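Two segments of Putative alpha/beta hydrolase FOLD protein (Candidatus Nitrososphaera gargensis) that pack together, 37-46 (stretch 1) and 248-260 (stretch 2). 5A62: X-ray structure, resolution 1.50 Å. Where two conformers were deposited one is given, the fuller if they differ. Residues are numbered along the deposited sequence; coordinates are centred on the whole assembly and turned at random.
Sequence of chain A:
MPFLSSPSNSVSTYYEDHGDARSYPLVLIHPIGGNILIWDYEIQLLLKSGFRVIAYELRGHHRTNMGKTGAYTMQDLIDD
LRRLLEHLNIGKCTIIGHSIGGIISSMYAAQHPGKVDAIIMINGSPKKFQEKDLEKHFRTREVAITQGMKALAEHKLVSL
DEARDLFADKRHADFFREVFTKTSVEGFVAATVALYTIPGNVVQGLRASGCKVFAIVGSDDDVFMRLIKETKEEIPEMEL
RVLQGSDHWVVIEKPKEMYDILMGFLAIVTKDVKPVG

Stretch 1 37-46: LIWDYEIQLL
Stretch 2 248-260: HWVVIEKPKEMYD

A buried carboxylate is best accommodated when donors meet both its oxygens; Glu 42, in the contact between residues 37-46 and 248-260 of this putative alpha/beta hydrolase fold protein, is a compact example. Leu 37 and Ile 38 belong to a 3-10 segment that begins earlier in the chain; Trp 39 is the N-cap of a helix that takes in 40-46 and continues beyond. The second stretch has Trp 249 as N-cap of a short helix, 250-253, then Lys 254 and Pro 255, then a helix that takes in 257-260 and continues beyond. The two longer helices run in broadly the same direction, at 37° (signed crossing angle -37°), but their axes come no closer than 12.6 Å, so the contact between them is made by side chains. The register is set by CA pairs: Ile 38 with Ile 252 at 6.8 Å, Tyr 41 with Lys 254 at 8.5 Å, and Glu 42 with Tyr 259 at 8.7 Å.

The centre of the polar network is Lys 254. It leaves helical geometry with phi/psi of 54/59°, while its N still donates to Val 250 O at 2.8 Å. Its CA-to-CB bond points toward the first stretch, and chi angles m, t, t, m carry the extended chain across before a final bend places the ammonium. There Lys 254 NZ donates to Ile 38 O at 2.8 Å, to Val 251 O of its own stretch at 2.7 Å, and to the carboxylate of Glu 42, at 2.9 Å from NZ to OE1 and 3.0 Å from NZ to OE2, forming a salt bridge. Two backbone carbonyls and one carboxylate thus accept from the ammonium; with three N-H groups and four acceptor atoms, the carboxylate oxygens can share one. Asp 40 adds a nearby negative charge, but its OD1 lies 4.3 Å from Lys 254 NZ, beyond a salt bridge; Asp 40 OD1 also accepts a weak hydrogen bond from Tyr 41 N at 2.8 Å.

Glu 42 is buried, and its rotamer (m, p, chi3 2°) brings both oxygens to donors. Glu 42 OE2 also accepts a short hydrogen bond of 2.6 Å from Tyr 259 OH, and this oxygen lies at the edge of the tyrosine ring, near its plane. Tyr 259 (chi1 m, chi2 -73°) therefore satisfies its hydroxyl while leaving its ring for apolar packing. The edge of Tyr 41, chi1 t and chi2 72°, meets one face of that ring, with centroids 4.8 Å apart and planes at 69°; CE2 of Tyr 41 lies 3.7 Å from CE2 of Tyr 259. Leu 45 (t, p) brings CD2 to 3.8 Å from Tyr 259 CD1.

Hydrocarbon closes the other part of the contact. Ile 38, with chi1 between wells at -147° and chi2 t, sets CD1 3.3 Å from Val 251 CG1 and 4.0 Å from Trp 249 CZ3 at the indole edge, and CG1 3.8 Å from Ile 252 CD1. Trp 39 CZ3 reaches Val 251 CG2 at 3.9 Å.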

# COMPACT_ATOMS: atom_id res chain seq x y z
N LEU A 37 -14.05 19.24 -8.92
CA LEU A 37 -14.58 20.48 -8.31
C LEU A 37 -13.51 21.40 -7.80
O LEU A 37 -13.73 22.62 -7.69
CB LEU A 37 -15.64 20.16 -7.26
CG LEU A 37 -16.74 19.17 -7.72
CD1 LEU A 37 -17.70 18.84 -6.58
CD2 LEU A 37 -17.40 19.62 -9.00
N ILE A 38 -12.33 20.90 -7.46
CA ILE A 38 -11.26 21.74 -6.92
C ILE A 38 -10.69 22.62 -8.00
O ILE A 38 -10.00 23.57 -7.67
CB ILE A 38 -10.17 20.85 -6.26
CG1 ILE A 38 -9.54 21.56 -5.06
CG2 ILE A 38 -9.11 20.38 -7.24
CD1 ILE A 38 -8.53 20.72 -4.30
N TRP A 39 -10.95 22.32 -9.28
CA TRP A 39 -10.30 22.95 -10.45
C TRP A 39 -11.20 23.93 -11.17
O TRP A 39 -10.89 24.40 -12.28
CB TRP A 39 -9.79 21.89 -11.43
CG TRP A 39 -8.70 21.00 -10.98
CD1 TRP A 39 -8.66 19.59 -11.03
CD2 TRP A 39 -7.37 21.38 -10.56
NE1 TRP A 39 -7.47 19.15 -10.58
CE2 TRP A 39 -6.63 20.19 -10.34
CE3 TRP A 39 -6.73 22.59 -10.36
CZ2 TRP A 39 -5.35 20.20 -9.93
CZ3 TRP A 39 -5.44 22.60 -9.97
CH2 TRP A 39 -4.75 21.38 -9.72
N ASP A 40 -12.32 24.31 -10.58
CA ASP A 40 -13.28 25.13 -11.30
C ASP A 40 -12.69 26.38 -11.91
O ASP A 40 -12.83 26.67 -13.11
CB ASP A 40 -14.51 25.44 -10.39
CG ASP A 40 -14.17 26.12 -8.98
OD1 ASP A 40 -12.99 26.34 -8.56
OD2 ASP A 40 -15.17 26.46 -8.26
N TYR A 41 -12.01 27.14 -11.07
CA TYR A 41 -11.39 28.35 -11.48
C TYR A 41 -10.35 28.12 -12.55
O TYR A 41 -10.27 28.83 -13.55
CB TYR A 41 -10.75 29.08 -10.31
CG TYR A 41 -9.99 30.33 -10.68
CD1 TYR A 41 -10.66 31.47 -11.08
CD2 TYR A 41 -8.60 30.34 -10.72
CE1 TYR A 41 -9.97 32.61 -11.46
CE2 TYR A 41 -7.91 31.47 -11.09
CZ TYR A 41 -8.61 32.62 -11.42
OH TYR A 41 -7.88 33.74 -11.81
N GLU A 42 -9.51 27.13 -12.33
CA GLU A 42 -8.43 26.87 -13.23
C GLU A 42 -8.94 26.44 -14.61
O GLU A 42 -8.32 26.81 -15.61
CB GLU A 42 -7.51 25.74 -12.69
CG GLU A 42 -6.70 26.14 -11.50
CD GLU A 42 -7.43 26.15 -10.21
OE1 GLU A 42 -8.62 25.81 -10.07
OE2 GLU A 42 -6.74 26.50 -9.20
N ILE A 43 -10.00 25.64 -14.69
CA ILE A 43 -10.53 25.23 -15.99
C ILE A 43 -10.96 26.49 -16.76
O ILE A 43 -10.55 26.64 -17.92
CB ILE A 43 -11.66 24.23 -15.81
CG1 ILE A 43 -11.11 22.90 -15.30
CG2 ILE A 43 -12.41 24.06 -17.12
CD1 ILE A 43 -12.13 21.92 -14.77
N GLN A 44 -11.68 27.37 -16.09
CA GLN A 44 -12.12 28.62 -16.75
C GLN A 44 -10.95 29.47 -17.15
O GLN A 44 -10.92 29.95 -18.28
CB GLN A 44 -13.09 29.40 -15.86
CG GLN A 44 -14.42 28.66 -15.69
CD GLN A 44 -14.99 28.05 -16.99
OE1 GLN A 44 -15.35 26.87 -17.05
NE2 GLN A 44 -15.04 28.86 -18.05
N LEU A 45 -9.95 29.63 -16.30
CA LEU A 45 -8.81 30.47 -16.63
C LEU A 45 -8.04 29.90 -17.81
O LEU A 45 -7.62 30.62 -18.72
CB LEU A 45 -7.91 30.61 -15.39
CG LEU A 45 -6.53 31.18 -15.62
CD1 LEU A 45 -6.64 32.66 -15.91
CD2 LEU A 45 -5.65 30.92 -14.40
N LEU A 46 -7.87 28.58 -17.86
CA LEU A 46 -7.03 27.98 -18.85
C LEU A 46 -7.75 27.94 -20.17
O LEU A 46 -7.11 28.07 -21.21
CB LEU A 46 -6.58 26.57 -18.36
CG LEU A 46 -5.61 26.69 -17.18
CD1 LEU A 46 -5.34 25.27 -16.66
CD2 LEU A 46 -4.29 27.35 -17.51
N HIS A 248 -0.30 23.34 2.13
CA HIS A 248 -0.62 22.23 1.28
C HIS A 248 -1.85 22.46 0.43
O HIS A 248 -1.86 22.15 -0.78
CB HIS A 248 -0.91 21.00 2.16
CG HIS A 248 -1.23 19.75 1.39
ND1 HIS A 248 -2.52 19.29 1.25
CD2 HIS A 248 -0.44 18.87 0.74
CE1 HIS A 248 -2.51 18.15 0.57
NE2 HIS A 248 -1.26 17.89 0.25
N TRP A 249 -2.90 23.00 1.03
CA TRP A 249 -4.16 23.17 0.34
C TRP A 249 -4.31 24.50 -0.40
O TRP A 249 -5.35 25.11 -0.48
CB TRP A 249 -5.33 22.93 1.31
CG TRP A 249 -5.48 21.53 1.68
CD1 TRP A 249 -5.06 20.93 2.85
CD2 TRP A 249 -6.03 20.48 0.86
NE1 TRP A 249 -5.33 19.59 2.81
CE2 TRP A 249 -5.95 19.29 1.62
CE3 TRP A 249 -6.64 20.44 -0.40
CZ2 TRP A 249 -6.41 18.07 1.13
CZ3 TRP A 249 -7.08 19.23 -0.88
CH2 TRP A 249 -6.97 18.06 -0.10
N VAL A 250 -3.22 24.91 -1.03
CA VAL A 250 -3.17 26.16 -1.77
C VAL A 250 -4.22 26.18 -2.87
O VAL A 250 -4.69 27.24 -3.26
CB VAL A 250 -1.73 26.42 -2.35
CG1 VAL A 250 -1.38 25.42 -3.43
CG2 VAL A 250 -1.58 27.85 -2.84
N VAL A 251 -4.58 25.04 -3.44
CA VAL A 251 -5.57 24.95 -4.50
C VAL A 251 -6.98 25.30 -3.99
O VAL A 251 -7.86 25.63 -4.77
CB VAL A 251 -5.53 23.55 -5.18
CG1 VAL A 251 -5.77 22.44 -4.18
CG2 VAL A 251 -6.52 23.41 -6.31
N ILE A 252 -7.21 25.22 -2.71
CA ILE A 252 -8.47 25.68 -2.13
C ILE A 252 -8.43 27.20 -1.99
O ILE A 252 -9.44 27.85 -2.30
CB ILE A 252 -8.68 25.05 -0.75
CG1 ILE A 252 -8.86 23.55 -0.89
CG2 ILE A 252 -9.84 25.69 0.03
CD1 ILE A 252 -10.05 23.10 -1.65
N GLU A 253 -7.31 27.76 -1.50
CA GLU A 253 -7.24 29.20 -1.26
C GLU A 253 -7.09 30.02 -2.53
O GLU A 253 -7.51 31.16 -2.57
CB GLU A 253 -6.09 29.49 -0.35
CG GLU A 253 -6.39 28.93 1.03
CD GLU A 253 -5.55 29.56 2.13
OE1 GLU A 253 -4.59 30.31 1.81
OE2 GLU A 253 -5.81 29.32 3.32
N LYS A 254 -6.44 29.45 -3.55
CA LYS A 254 -6.29 30.08 -4.87
C LYS A 254 -5.68 31.47 -4.78
O LYS A 254 -6.26 32.43 -5.30
CB LYS A 254 -7.62 30.08 -5.66
CG LYS A 254 -8.22 28.68 -5.79
CD LYS A 254 -9.27 28.55 -6.87
CE LYS A 254 -9.90 27.14 -6.97
NZ LYS A 254 -8.94 26.10 -7.21
N PRO A 255 -4.50 31.59 -4.22
CA PRO A 255 -3.88 32.92 -4.22
C PRO A 255 -3.50 33.37 -5.57
O PRO A 255 -2.99 32.63 -6.40
CB PRO A 255 -2.67 32.72 -3.33
CG PRO A 255 -2.33 31.29 -3.50
CD PRO A 255 -3.64 30.59 -3.58
N LYS A 256 -3.67 34.67 -5.83
CA LYS A 256 -3.40 35.19 -7.16
C LYS A 256 -1.99 34.93 -7.69
O LYS A 256 -1.77 34.61 -8.85
CB LYS A 256 -3.64 36.72 -7.18
CG LYS A 256 -3.35 37.34 -8.54
CD LYS A 256 -3.54 38.85 -8.54
CE LYS A 256 -3.84 39.37 -9.94
NZ LYS A 256 -2.64 39.35 -10.83
N GLU A 257 -1.00 34.99 -6.79
CA GLU A 257 0.36 34.78 -7.20
C GLU A 257 0.56 33.39 -7.83
O GLU A 257 1.35 33.22 -8.71
CB GLU A 257 1.35 34.94 -6.04
CG GLU A 257 2.77 35.00 -6.51
CD GLU A 257 3.80 35.10 -5.41
OE1 GLU A 257 3.44 34.90 -4.24
OE2 GLU A 257 4.99 35.32 -5.81
N MET A 258 -0.22 32.40 -7.39
CA MET A 258 -0.04 31.08 -7.97
C MET A 258 -0.32 31.12 -9.47
O MET A 258 0.31 30.41 -10.26
CB MET A 258 -0.94 30.05 -7.32
CG MET A 258 -0.81 28.64 -7.87
SD MET A 258 -1.48 27.40 -6.75
CE MET A 258 -3.16 27.78 -6.83
N TYR A 259 -1.30 31.93 -9.84
CA TYR A 259 -1.69 31.96 -11.27
C TYR A 259 -0.75 32.78 -12.12
O TYR A 259 -0.56 32.46 -13.27
CB TYR A 259 -3.18 32.33 -11.47
CG TYR A 259 -4.03 31.41 -10.62
CD1 TYR A 259 -4.18 30.11 -10.98
CD2 TYR A 259 -4.53 31.82 -9.39
CE1 TYR A 259 -4.88 29.23 -10.18
CE2 TYR A 259 -5.24 30.97 -8.59
CZ TYR A 259 -5.39 29.66 -8.97
OH TYR A 259 -6.08 28.75 -8.18
N ASP A 260 -0.22 33.83 -11.54
CA ASP A 260 0.81 34.61 -12.19
C ASP A 260 1.96 33.67 -12.49
O ASP A 260 2.44 33.63 -13.60
CB ASP A 260 1.26 35.74 -11.26
CG ASP A 260 0.16 36.80 -11.04
OD1 ASP A 260 -0.82 36.89 -11.81
OD2 ASP A 260 0.31 37.49 -10.03